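Local coordinates for DPS family dna-binding stress response protein (Thermosynechococcus elongatus, PDB 2C41), which binds and oxidises iron as an antioxidant Dps protein, assembling into a twelve-subunit ferritin-like shell, and probably also binds DNA, at the interface of chains A and B. Sequence-based numbering; all coordinates share one arbitrary frame. Chains: chain A/B, DPS family dna-binding stress response protein.

The interface of chains A and B. Residues chain A 72-76; chain B 31, 34-35.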
loop_
_atom_site.group_PDB
_atom_site.type_symbol
_atom_site.label_atom_id
_atom_site.label_comp_id
_atom_site.label_asym_id
_atom_site.label_seq_id
_atom_site.Cartn_x
_atom_site.Cartn_y
_atom_site.Cartn_z
ATOM N N GLN A 72 -34.897 8.965 13.258
ATOM C CA GLN A 72 -34.084 7.908 13.836
ATOM C C GLN A 72 -34.199 6.614 13.036
ATOM O O GLN A 72 -35.267 6.294 12.501
ATOM C CB GLN A 72 -34.452 7.650 15.286
ATOM C CG GLN A 72 -33.948 8.691 16.262
ATOM C CD GLN A 72 -34.231 8.286 17.692
ATOM O OE1 GLN A 72 -34.770 7.209 17.950
ATOM N NE2 GLN A 72 -33.876 9.143 18.629
ATOM N N PRO A 73 -33.094 5.851 12.962
ATOM C CA PRO A 73 -33.168 4.567 12.281
ATOM C C PRO A 73 -33.824 3.525 13.184
ATOM O O PRO A 73 -34.097 3.805 14.362
ATOM C CB PRO A 73 -31.693 4.213 12.052
ATOM C CG PRO A 73 -30.980 4.841 13.216
ATOM C CD PRO A 73 -31.745 6.116 13.507
ATOM N N VAL A 74 -34.088 2.343 12.633
ATOM C CA VAL A 74 -34.356 1.173 13.468
ATOM C C VAL A 74 -33.056 0.921 14.215
ATOM O O VAL A 74 -31.971 1.062 13.630
ATOM C CB VAL A 74 -34.698 -0.081 12.626
ATOM C CG1 VAL A 74 -35.112 -1.222 13.531
ATOM C CG2 VAL A 74 -35.801 0.215 11.618
ATOM N N ALA A 75 -33.144 0.582 15.497
ATOM C CA ALA A 75 -31.927 0.422 16.311
ATOM C C ALA A 75 -32.021 -0.686 17.363
ATOM O O ALA A 75 -31.025 -1.348 17.667
ATOM C CB ALA A 75 -31.548 1.753 16.970
ATOM N N ASP A 76 -33.201 -0.858 17.939
ATOM C CA ASP A 76 -33.431 -1.923 18.909
ATOM C C ASP A 76 -33.396 -3.258 18.161
ATOM O O ASP A 76 -34.159 -3.445 17.218
ATOM C CB ASP A 76 -34.776 -1.701 19.590
ATOM C CG ASP A 76 -34.836 -0.393 20.380
ATOM O OD1 ASP A 76 -35.911 -0.105 20.952
ATOM O OD2 ASP A 76 -33.830 0.349 20.442
ATOM N N LYS B 31 -26.590 0.677 17.307
ATOM C CA LYS B 31 -27.542 1.598 17.933
ATOM C C LYS B 31 -26.829 2.771 18.605
ATOM O O LYS B 31 -27.188 3.928 18.373
ATOM C CB LYS B 31 -28.446 0.874 18.943
ATOM C CG LYS B 31 -29.344 1.849 19.731
ATOM C CD LYS B 31 -30.361 1.105 20.592
ATOM C CE LYS B 31 -31.120 2.066 21.523
ATOM N NZ LYS B 31 -32.096 1.345 22.396
ATOM N N TRP B 34 -25.240 5.148 16.113
ATOM C CA TRP B 34 -26.200 6.003 15.415
ATOM C C TRP B 34 -26.874 7.029 16.321
ATOM O O TRP B 34 -27.133 8.160 15.895
ATOM C CB TRP B 34 -27.285 5.176 14.717
ATOM C CG TRP B 34 -26.786 4.254 13.667
ATOM C CD1 TRP B 34 -25.774 4.492 12.764
ATOM C CD2 TRP B 34 -27.276 2.939 13.391
ATOM N NE1 TRP B 34 -25.606 3.393 11.949
ATOM C CE2 TRP B 34 -26.510 2.424 12.317
ATOM C CE3 TRP B 34 -28.290 2.138 13.953
ATOM C CZ2 TRP B 34 -26.741 1.149 11.774
ATOM C CZ3 TRP B 34 -28.508 0.865 13.433
ATOM C CH2 TRP B 34 -27.739 0.382 12.346
ATOM N N LEU B 35 -27.154 6.636 17.561
ATOM C CA LEU B 35 -28.011 7.446 18.434
ATOM C C LEU B 35 -27.274 8.282 19.475
ATOM O O LEU B 35 -27.891 9.083 20.193
ATOM C CB LEU B 35 -29.078 6.579 19.106
ATOM C CG LEU B 35 -30.029 5.814 18.179
ATOM C CD1 LEU B 35 -31.089 5.123 19.016
ATOM C CD2 LEU B 35 -30.676 6.740 17.150
#
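This is part of the two-fold symmetric interface between two identical subunits, and it helps join them within the dodecameric Dps shell. The loop A:Gln72-A:Asp76 lies against the C-terminal end of helix 6-35 of chain B. B:Leu35 is the apolar knob of the patch. Its CD2 methyl packs against A:Pro73 CD at 3.8 Å, and the two side chains run past each other in opposite directions. The same methyl meets the aliphatic part of A:Gln72, whose extended chain crosses the leucine at about a right angle. The other methyl, CD1, reaches A:Ala75 CB at 4.0 Å. The A:Ala75 methyl points at chain B and also touches the stem of B:Lys31, with its CB 3.5 Å from B:Lys31 CG.

B:Lys31 points CG away from its backbone N (chi1 173°) and stays extended to the tip. This shape carries the chain past A:Ala75 to A:Asp76. There B:Lys31 NZ donates a hydrogen bond of 2.8 Å to the carboxylate oxygen A:Asp76 OD2, which is also a salt bridge. The amine comes from above the carboxylate plane, 36° out of it. The two opposite charges probably stabilise each other.

At the other end of the patch, A:Pro73 CG approaches one face of the B:Trp34 indole, just outside its CD2-CE3 rim and 3.9 Å from CE3. On the same side, the backbone carbonyl oxygen A:Val74 O lies off the rim, 3.5 Å from B:Trp34 CZ3. The site anchors the loop to the neighbouring helix end by apolar packing and the B:Lys31-A:Asp76 salt bridge, and its symmetry twin repeats this, supporting assembly of the iron-binding shell.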